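Local coordinates for segregation protein (Thermus thermophilus, PDB 1WCV) that hydrolyses ATP and binds double-stranded DNA cooperatively in a strictly ATP-dependent fashion, probably acting in chromosome partitioning, at residues V6-L11 with L107-Y112; G35-L40 with G111-L116; T204-N209 with R236-E241. All blocks are in the same frame, centred on the assembly; numbering follows the deposited sequence.

Contact 1: residues V6-L11 with L107-Y112; sequences VRRIAL and LRDEGY
Arg7 and Asp109 reach toward each other tip to tip, while Arg8 comes across the same carboxylate at a slant, so two guanidinium groups converge on one acid in a salt-bridge network. NH1 of Arg7 donates to OD1 of Asp109, which sits at the guanidinium edge; the modelled length is very short and its value doubtful. With the two planes turned 72° apart, NH2 of Arg7 returns to the same OD1 in a weak bond of 3.1 Å. NH2 also makes weak bonds to Asp109 O and Tyr112 O. These two carbonyls bracket a type I turn, closed by Tyr112 N on Asp109 O at 2.9 Å, that leads from helix 102-106 to strand 114-118. In this P-loop ATPase fold the turn flanks the start of strand 8-11, the strand that runs into the nucleotide-binding loop. Asp109 holds CG between its backbone N and carbonyl carbon, a setting (chi1 51°) that turns the carboxylate toward both arginines. Arg8 stretches out from CG to NE, its guanidinium plane 70° from the carboxylate plane; NE bonds weakly to OD2 of Asp109 at 3.4 Å, and NH1 weakly to OD1 at the same length. CB of Leu107 lies 3.5 Å above one face of the Arg8 guanidinium, offset toward the rim. OE1 of Glu135 accepts from the backbone N of both arginines, and the Tyr112 hydroxyl pairs with ND1 of His81.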
loop_
_atom_site.group_PDB
_atom_site.type_symbol
_atom_site.label_atom_id
_atom_site.label_comp_id
_atom_site.label_asym_id
_atom_site.label_seq_id
_atom_site.Cartn_x
_atom_site.Cartn_y
_atom_site.Cartn_z
ATOM N N VAL A 6 3.483 -15.501 14.944
ATOM C CA VAL A 6 4.477 -14.437 15.053
ATOM C C VAL A 6 4.080 -13.461 16.150
ATOM O O VAL A 6 3.052 -12.793 16.062
ATOM C CB VAL A 6 4.629 -13.669 13.716
ATOM C CG1 VAL A 6 5.622 -12.527 13.875
ATOM C CG2 VAL A 6 5.103 -14.622 12.622
ATOM N N ARG A 7 4.900 -13.387 17.189
ATOM C CA ARG A 7 4.645 -12.494 18.310
ATOM C C ARG A 7 5.810 -11.513 18.436
ATOM O O ARG A 7 5.620 -10.326 18.718
ATOM C CB ARG A 7 4.493 -13.314 19.596
ATOM C CG ARG A 7 3.733 -12.617 20.713
ATOM C CD ARG A 7 3.438 -13.585 21.852
ATOM N NE ARG A 7 4.668 -14.091 22.446
ATOM C CZ ARG A 7 5.447 -13.389 23.261
ATOM N NH1 ARG A 7 6.554 -13.933 23.745
ATOM N NH2 ARG A 7 5.109 -12.157 23.613
ATOM N N ARG A 8 7.021 -12.017 18.214
ATOM C CA ARG A 8 8.225 -11.195 18.288
ATOM C C ARG A 8 8.678 -10.815 16.888
ATOM O O ARG A 8 8.885 -11.679 16.034
ATOM C CB ARG A 8 9.347 -11.949 18.995
ATOM C CG ARG A 8 9.064 -12.216 20.457
ATOM C CD ARG A 8 10.121 -13.115 21.048
ATOM N NE ARG A 8 9.864 -13.417 22.450
ATOM C CZ ARG A 8 10.528 -14.337 23.139
ATOM N NH1 ARG A 8 10.237 -14.554 24.413
ATOM N NH2 ARG A 8 11.479 -15.045 22.545
ATOM N N ILE A 9 8.831 -9.514 16.668
ATOM C CA ILE A 9 9.243 -8.998 15.376
ATOM C C ILE A 9 10.521 -8.181 15.506
ATOM O O ILE A 9 10.588 -7.213 16.268
ATOM C CB ILE A 9 8.127 -8.105 14.772
ATOM C CG1 ILE A 9 6.843 -8.926 14.611
ATOM C CG2 ILE A 9 8.569 -7.539 13.435
ATOM C CD1 ILE A 9 5.615 -8.093 14.249
ATOM N N ALA A 10 11.541 -8.581 14.759
ATOM C CA ALA A 10 12.801 -7.869 14.783
ATOM C C ALA A 10 12.805 -6.881 13.626
ATOM O O ALA A 10 12.347 -7.204 12.530
ATOM C CB ALA A 10 13.968 -8.850 14.626
ATOM N N LEU A 11 13.286 -5.673 13.897
ATOM C CA LEU A 11 13.422 -4.638 12.878
ATOM C C LEU A 11 14.925 -4.650 12.621
ATOM O O LEU A 11 15.708 -4.316 13.516
ATOM C CB LEU A 11 13.000 -3.269 13.417
ATOM C CG LEU A 11 11.521 -2.982 13.722
ATOM C CD1 LEU A 11 10.701 -3.113 12.462
ATOM C CD2 LEU A 11 11.014 -3.922 14.802
ATOM N N LEU A 107 13.793 -13.102 27.561
ATOM C CA LEU A 107 12.611 -12.332 27.186
ATOM C C LEU A 107 11.321 -12.948 27.710
ATOM O O LEU A 107 10.588 -13.602 26.969
ATOM C CB LEU A 107 12.516 -12.201 25.662
ATOM C CG LEU A 107 13.469 -11.231 24.964
ATOM C CD1 LEU A 107 13.357 -11.409 23.461
ATOM C CD2 LEU A 107 13.138 -9.800 25.364
ATOM N N ARG A 108 11.044 -12.745 28.992
ATOM C CA ARG A 108 9.822 -13.269 29.584
ATOM C C ARG A 108 8.732 -12.218 29.380
ATOM O O ARG A 108 8.278 -11.573 30.321
ATOM C CB ARG A 108 10.038 -13.557 31.072
ATOM C CG ARG A 108 11.070 -14.647 31.331
ATOM C CD ARG A 108 11.230 -14.935 32.815
ATOM N NE ARG A 108 11.749 -13.785 33.552
ATOM C CZ ARG A 108 11.936 -13.764 34.868
ATOM N NH1 ARG A 108 12.414 -12.673 35.457
ATOM N NH2 ARG A 108 11.645 -14.833 35.598
ATOM N N ASP A 109 8.332 -12.064 28.121
ATOM C CA ASP A 109 7.324 -11.093 27.711
ATOM C C ASP A 109 5.980 -11.734 27.380
ATOM O O ASP A 109 5.212 -11.195 26.584
ATOM C CB ASP A 109 7.821 -10.345 26.477
ATOM C CG ASP A 109 8.288 -11.289 25.380
ATOM O OD1 ASP A 109 7.718 -12.392 25.259
ATOM O OD2 ASP A 109 9.219 -10.928 24.632
ATOM N N GLU A 110 5.695 -12.881 27.986
ATOM C CA GLU A 110 4.441 -13.574 27.723
ATOM C C GLU A 110 3.205 -12.711 27.969
ATOM O O GLU A 110 2.107 -13.061 27.541
ATOM C CB GLU A 110 4.356 -14.862 28.553
ATOM C CG GLU A 110 4.830 -14.742 29.994
ATOM C CD GLU A 110 6.343 -14.668 30.113
ATOM O OE1 GLU A 110 7.036 -15.532 29.531
ATOM O OE2 GLU A 110 6.842 -13.752 30.800
ATOM N N GLY A 111 3.384 -11.579 28.641
ATOM C CA GLY A 111 2.255 -10.705 28.912
ATOM C C GLY A 111 1.900 -9.753 27.779
ATOM O O GLY A 111 0.924 -9.008 27.870
ATOM N N TYR A 112 2.685 -9.773 26.707
ATOM C CA TYR A 112 2.434 -8.891 25.572
ATOM C C TYR A 112 1.892 -9.629 24.353
ATOM O O TYR A 112 2.113 -10.827 24.184
ATOM C CB TYR A 112 3.724 -8.159 25.188
ATOM C CG TYR A 112 4.246 -7.227 26.256
ATOM C CD1 TYR A 112 3.674 -5.973 26.454
ATOM C CD2 TYR A 112 5.298 -7.611 27.094
ATOM C CE1 TYR A 112 4.130 -5.123 27.456
ATOM C CE2 TYR A 112 5.763 -6.768 28.101
ATOM C CZ TYR A 112 5.173 -5.526 28.277
ATOM O OH TYR A 112 5.620 -4.688 29.271
#

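Contact 2: residues G35-L40 with G111-L116; sequences GKRVLL and GYDLVL
Leu39 places its CB squarely over the Tyr112 ring, 3.6 Å from the ring centroid and only 5° off the normal, a CH-pi contact that CD2 extends by lying near CE2. Tyr112 has its CG anti to the carbonyl carbon and beside the backbone N, the setting from which the ring lies against Leu39. The same leucine reaches Val115, CD2 to CG1 at 4.1 Å. The backbones here are strands 38-40 and 114-116, neighbours in the parallel core of the P-loop NTPase sheet; their axes lie 4.7 Å apart and 14° from parallel. Leu39 N donates to Leu114 O, and Leu39 O accepts from Leu116 N. The opposite face of the sheet carries Val38, Leu40, Leu114 and Leu116. There CD1 of Leu40 meets CB of Leu116 at 3.7 Å, against helix 18-33, whose Leu27 and Ala28 touch Leu116. This face leads toward the nucleotide site: the Leu40 side chain is about 7 Å from that of Thr21, a magnesium-binding residue.

Ahead of the two strands, at their N-terminal ends, polar atoms take over. Arg37 O is gripped by two consecutive amides, Asp113 N and Leu114 N. Arg37 N answers with a bond to OD2 of Asp113, 2.8 Å long and 176° at the hydrogen, which OD2 accepts on its anti lone pair. The Arg37 side chain, extended from CG to NE, crosses Asp113 obliquely and brings NH2 to 3.2 Å from OD2 of Asp113 in a salt bridge. A water completes the set, donating to Gly35 O and, at 2.7 Å, to OD2 of Asp113.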
loop_
_atom_site.group_PDB
_atom_site.type_symbol
_atom_site.label_atom_id
_atom_site.label_comp_id
_atom_site.label_asym_id
_atom_site.label_seq_id
_atom_site.Cartn_x
_atom_site.Cartn_y
_atom_site.Cartn_z
ATOM N N GLY A 35 -5.046 -1.582 19.695
ATOM C CA GLY A 35 -5.494 -2.339 20.850
ATOM C C GLY A 35 -4.605 -3.509 21.222
ATOM O O GLY A 35 -5.066 -4.478 21.829
ATOM N N LYS A 36 -3.327 -3.423 20.869
ATOM C CA LYS A 36 -2.377 -4.488 21.178
ATOM C C LYS A 36 -1.468 -4.088 22.337
ATOM O O LYS A 36 -1.071 -2.927 22.438
ATOM C CB LYS A 36 -1.495 -4.775 19.958
ATOM C CG LYS A 36 -2.233 -5.113 18.673
ATOM C CD LYS A 36 -2.825 -6.508 18.700
ATOM C CE LYS A 36 -3.355 -6.885 17.327
ATOM N NZ LYS A 36 -3.879 -8.275 17.277
ATOM N N ARG A 37 -1.147 -5.040 23.212
ATOM C CA ARG A 37 -0.225 -4.768 24.313
ATOM C C ARG A 37 1.121 -4.925 23.622
ATOM O O ARG A 37 1.461 -6.016 23.172
ATOM C CB ARG A 37 -0.343 -5.814 25.422
ATOM C CG ARG A 37 -1.718 -5.943 26.045
ATOM C CD ARG A 37 -1.637 -6.743 27.334
ATOM N NE ARG A 37 -2.901 -7.394 27.658
ATOM C CZ ARG A 37 -3.407 -8.415 26.974
ATOM N NH1 ARG A 37 -4.566 -8.948 27.334
ATOM N NH2 ARG A 37 -2.749 -8.908 25.936
ATOM N N VAL A 38 1.884 -3.845 23.542
ATOM C CA VAL A 38 3.155 -3.886 22.836
ATOM C C VAL A 38 4.385 -3.493 23.632
ATOM O O VAL A 38 4.377 -2.519 24.383
ATOM C CB VAL A 38 3.081 -2.976 21.591
ATOM C CG1 VAL A 38 4.422 -2.943 20.867
ATOM C CG2 VAL A 38 1.971 -3.459 20.672
ATOM N N LEU A 39 5.451 -4.261 23.435
ATOM C CA LEU A 39 6.726 -3.996 24.076
ATOM C C LEU A 39 7.752 -3.698 22.982
ATOM O O LEU A 39 7.908 -4.476 22.045
ATOM C CB LEU A 39 7.198 -5.211 24.877
ATOM C CG LEU A 39 8.614 -5.082 25.440
ATOM C CD1 LEU A 39 8.683 -3.920 26.423
ATOM C CD2 LEU A 39 9.007 -6.380 26.118
ATOM N N LEU A 40 8.411 -2.552 23.085
ATOM C CA LEU A 40 9.450 -2.188 22.131
ATOM C C LEU A 40 10.750 -2.305 22.902
ATOM O O LEU A 40 10.901 -1.699 23.964
ATOM C CB LEU A 40 9.287 -0.751 21.637
ATOM C CG LEU A 40 10.423 -0.206 20.761
ATOM C CD1 LEU A 40 10.542 -1.037 19.488
ATOM C CD2 LEU A 40 10.166 1.259 20.421
ATOM N N GLY A 111 3.384 -11.579 28.641
ATOM C CA GLY A 111 2.255 -10.705 28.912
ATOM C C GLY A 111 1.900 -9.753 27.779
ATOM O O GLY A 111 0.924 -9.008 27.870
ATOM N N TYR A 112 2.685 -9.773 26.707
ATOM C CA TYR A 112 2.434 -8.891 25.572
ATOM C C TYR A 112 1.892 -9.629 24.353
ATOM O O TYR A 112 2.113 -10.827 24.184
ATOM C CB TYR A 112 3.724 -8.159 25.188
ATOM C CG TYR A 112 4.246 -7.227 26.256
ATOM C CD1 TYR A 112 3.674 -5.973 26.454
ATOM C CD2 TYR A 112 5.298 -7.611 27.094
ATOM C CE1 TYR A 112 4.130 -5.123 27.456
ATOM C CE2 TYR A 112 5.763 -6.768 28.101
ATOM C CZ TYR A 112 5.173 -5.526 28.277
ATOM O OH TYR A 112 5.620 -4.688 29.271
ATOM N N ASP A 113 1.163 -8.903 23.513
ATOM C CA ASP A 113 0.627 -9.470 22.285
ATOM C C ASP A 113 1.746 -9.447 21.248
ATOM O O ASP A 113 1.949 -10.411 20.516
ATOM C CB ASP A 113 -0.538 -8.632 21.754
ATOM C CG ASP A 113 -1.763 -8.709 22.633
ATOM O OD1 ASP A 113 -2.242 -9.835 22.873
ATOM O OD2 ASP A 113 -2.245 -7.643 23.074
ATOM N N LEU A 114 2.467 -8.328 21.204
ATOM C CA LEU A 114 3.555 -8.140 20.249
ATOM C C LEU A 114 4.801 -7.514 20.870
ATOM O O LEU A 114 4.715 -6.596 21.691
ATOM C CB LEU A 114 3.085 -7.248 19.100
ATOM C CG LEU A 114 1.841 -7.685 18.329
ATOM C CD1 LEU A 114 1.360 -6.533 17.473
ATOM C CD2 LEU A 114 2.151 -8.904 17.475
ATOM N N VAL A 115 5.961 -8.009 20.454
ATOM C CA VAL A 115 7.236 -7.508 20.948
ATOM C C VAL A 115 8.095 -7.096 19.754
ATOM O O VAL A 115 8.383 -7.917 18.888
ATOM C CB VAL A 115 7.983 -8.594 21.743
ATOM C CG1 VAL A 115 9.249 -8.002 22.362
ATOM C CG2 VAL A 115 7.067 -9.173 22.818
ATOM N N LEU A 116 8.473 -5.824 19.701
ATOM C CA LEU A 116 9.303 -5.315 18.604
ATOM C C LEU A 116 10.732 -5.147 19.094
ATOM O O LEU A 116 10.966 -4.548 20.139
ATOM C CB LEU A 116 8.769 -3.966 18.099
ATOM C CG LEU A 116 7.584 -3.990 17.122
ATOM C CD1 LEU A 116 6.444 -4.823 17.679
ATOM C CD2 LEU A 116 7.118 -2.559 16.862
HETATM O O HOH W 1 -4.882 -7.224 23.008
#

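Contact 3: residues T204-N209 with R236-E241; sequences TVIPRN and RRLAEE
Thr204 gives both its backbone N and its hydroxyl to one oxygen of Glu241. N donates to OE1 at 2.9 Å, on the syn lone pair, while OG1 donates to OE1 at 2.7 Å, nearly in line with the C-O bond. The torsion makes this double grip possible: OG1 stands beside the backbone N and anti to the carbonyl carbon (chi1 -56°), presenting two donors together. The two side chains slide past each other in opposite directions. CG2 of Thr204 turns instead to the helix backbone and lies 4.1 Å from CB of Leu238, and OG1 passes 3.7 Å from CG of Arg237, whose polar end leaves for a salt bridge with Glu190 of the second subunit. An alanine in place of Glu241 would probably leave N and OG1 of Thr204, and the neighbouring N of Trp203 that pairs with OE2, without their buried acceptors.

The Thr204–Glu241 bonds tie the loop that carries nucleotide-binding residues to the C-terminal helix 230-246 of the ParA-type ATPase. Ile206 turns back, its CD1 reaching CD2 of Leu238 at 4.4 Å, with Ala234 and Tyr235 of the same helix also against it. Pro207 and Asn209, both binding residues for ATP and ADP, follow along the loop, Asn209 at the N-cap of helix 210-218.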
loop_
_atom_site.group_PDB
_atom_site.type_symbol
_atom_site.label_atom_id
_atom_site.label_comp_id
_atom_site.label_asym_id
_atom_site.label_seq_id
_atom_site.Cartn_x
_atom_site.Cartn_y
_atom_site.Cartn_z
ATOM N N THR A 204 2.659 -0.751 1.551
ATOM C CA THR A 204 2.709 0.550 2.205
ATOM C C THR A 204 4.162 1.016 2.166
ATOM O O THR A 204 5.075 0.270 2.518
ATOM C CB THR A 204 2.262 0.463 3.678
ATOM O OG1 THR A 204 0.950 -0.104 3.744
ATOM C CG2 THR A 204 2.258 1.851 4.321
ATOM N N VAL A 205 4.364 2.250 1.735
ATOM C CA VAL A 205 5.690 2.825 1.641
ATOM C C VAL A 205 5.697 4.065 2.515
ATOM O O VAL A 205 4.726 4.823 2.499
ATOM C CB VAL A 205 5.985 3.208 0.171
ATOM C CG1 VAL A 205 7.255 4.059 0.068
ATOM C CG2 VAL A 205 6.141 1.950 -0.657
ATOM N N ILE A 206 6.769 4.267 3.285
ATOM C CA ILE A 206 6.868 5.440 4.155
ATOM C C ILE A 206 7.561 6.569 3.388
ATOM O O ILE A 206 8.696 6.428 2.928
ATOM C CB ILE A 206 7.671 5.136 5.448
ATOM C CG1 ILE A 206 7.192 3.815 6.069
ATOM C CG2 ILE A 206 7.471 6.273 6.454
ATOM C CD1 ILE A 206 5.708 3.795 6.421
ATOM N N PRO A 207 6.888 7.716 3.251
ATOM C CA PRO A 207 7.464 8.846 2.523
ATOM C C PRO A 207 8.470 9.659 3.317
ATOM O O PRO A 207 8.430 9.701 4.545
ATOM C CB PRO A 207 6.243 9.687 2.201
ATOM C CG PRO A 207 5.480 9.588 3.497
ATOM C CD PRO A 207 5.581 8.085 3.833
ATOM N N ARG A 208 9.371 10.315 2.600
ATOM C CA ARG A 208 10.322 11.191 3.260
ATOM C C ARG A 208 9.410 12.368 3.599
ATOM O O ARG A 208 8.641 12.815 2.751
ATOM C CB ARG A 208 11.409 11.627 2.281
ATOM C CG ARG A 208 12.641 12.219 2.943
ATOM C CD ARG A 208 13.704 12.576 1.915
ATOM N NE ARG A 208 15.002 12.807 2.544
ATOM C CZ ARG A 208 15.716 11.858 3.143
ATOM N NH1 ARG A 208 15.260 10.615 3.188
ATOM N NH2 ARG A 208 16.884 12.150 3.700
ATOM N N ASN A 209 9.464 12.845 4.837
ATOM C CA ASN A 209 8.621 13.960 5.252
ATOM C C ASN A 209 9.266 14.666 6.431
ATOM O O ASN A 209 9.763 14.021 7.353
ATOM C CB ASN A 209 7.219 13.463 5.638
ATOM C CG ASN A 209 6.318 14.578 6.149
ATOM O OD1 ASN A 209 6.276 14.863 7.351
ATOM N ND2 ASN A 209 5.603 15.226 5.237
ATOM N N ARG A 236 0.159 4.249 10.123
ATOM C CA ARG A 236 -1.107 3.707 10.600
ATOM C C ARG A 236 -1.475 2.544 9.678
ATOM O O ARG A 236 -1.867 1.467 10.128
ATOM C CB ARG A 236 -2.197 4.790 10.550
ATOM C CG ARG A 236 -3.632 4.317 10.841
ATOM C CD ARG A 236 -3.771 3.706 12.224
ATOM N NE ARG A 236 -5.103 3.154 12.485
ATOM C CZ ARG A 236 -6.188 3.877 12.765
ATOM N NH1 ARG A 236 -6.119 5.199 12.825
ATOM N NH2 ARG A 236 -7.344 3.271 13.002
ATOM N N ARG A 237 -1.315 2.769 8.377
ATOM C CA ARG A 237 -1.642 1.757 7.382
ATOM C C ARG A 237 -0.667 0.578 7.466
ATOM O O ARG A 237 -1.064 -0.576 7.314
ATOM C CB ARG A 237 -1.628 2.399 5.991
ATOM C CG ARG A 237 -2.144 1.521 4.862
ATOM C CD ARG A 237 -2.366 2.359 3.600
ATOM N NE ARG A 237 -3.386 3.388 3.815
ATOM C CZ ARG A 237 -3.173 4.701 3.740
ATOM N NH1 ARG A 237 -1.969 5.182 3.451
ATOM N NH2 ARG A 237 -4.166 5.539 3.963
ATOM N N LEU A 238 0.606 0.866 7.730
ATOM C CA LEU A 238 1.593 -0.200 7.844
ATOM C C LEU A 238 1.244 -1.152 8.981
ATOM O O LEU A 238 1.386 -2.363 8.842
ATOM C CB LEU A 238 2.987 0.372 8.090
ATOM C CG LEU A 238 4.080 -0.692 8.249
ATOM C CD1 LEU A 238 4.193 -1.502 6.962
ATOM C CD2 LEU A 238 5.403 -0.025 8.572
ATOM N N ALA A 239 0.800 -0.610 10.110
ATOM C CA ALA A 239 0.442 -1.453 11.244
ATOM C C ALA A 239 -0.638 -2.439 10.805
ATOM O O ALA A 239 -0.637 -3.601 11.210
ATOM C CB ALA A 239 -0.050 -0.595 12.414
ATOM N N GLU A 240 -1.555 -1.973 9.961
ATOM C CA GLU A 240 -2.621 -2.836 9.458
ATOM C C GLU A 240 -2.045 -3.895 8.513
ATOM O O GLU A 240 -2.442 -5.059 8.554
ATOM C CB GLU A 240 -3.676 -2.005 8.711
ATOM C CG GLU A 240 -4.489 -1.073 9.596
ATOM C CD GLU A 240 -5.484 -0.236 8.807
ATOM O OE1 GLU A 240 -5.053 0.579 7.965
ATOM O OE2 GLU A 240 -6.702 -0.394 9.023
ATOM N N GLU A 241 -1.101 -3.495 7.666
ATOM C CA GLU A 241 -0.518 -4.436 6.731
ATOM C C GLU A 241 0.332 -5.453 7.485
ATOM O O GLU A 241 0.350 -6.638 7.146
ATOM C CB GLU A 241 0.311 -3.709 5.663
ATOM C CG GLU A 241 0.511 -4.572 4.419
ATOM C CD GLU A 241 1.315 -3.898 3.334
ATOM O OE1 GLU A 241 1.589 -2.679 3.444
ATOM O OE2 GLU A 241 1.664 -4.600 2.360
#

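Overall arrangement
Contacts 1 and 2 both reach the same sheet, through the neighbouring strands 8-11 and 114-118: they share Gly111 and Tyr112, and their centres lie only 7 Å apart, with Ile9 N bonded to Val115 O and Arg7 O to Val115 N. Both are partly buried, but contact 2 combines strand pairing and apolar packing with a polar end, whereas contact 1 is chiefly charged, two arginines around one aspartate beside the strand start. Contact 3 stands apart, its centre 22 Å and 19 Å from theirs. It is a buried contact, joins a loop to a helix, and relies on a carboxylate taking neutral donors. It alone is touched by the second subunit and contains nucleotide-binding residues.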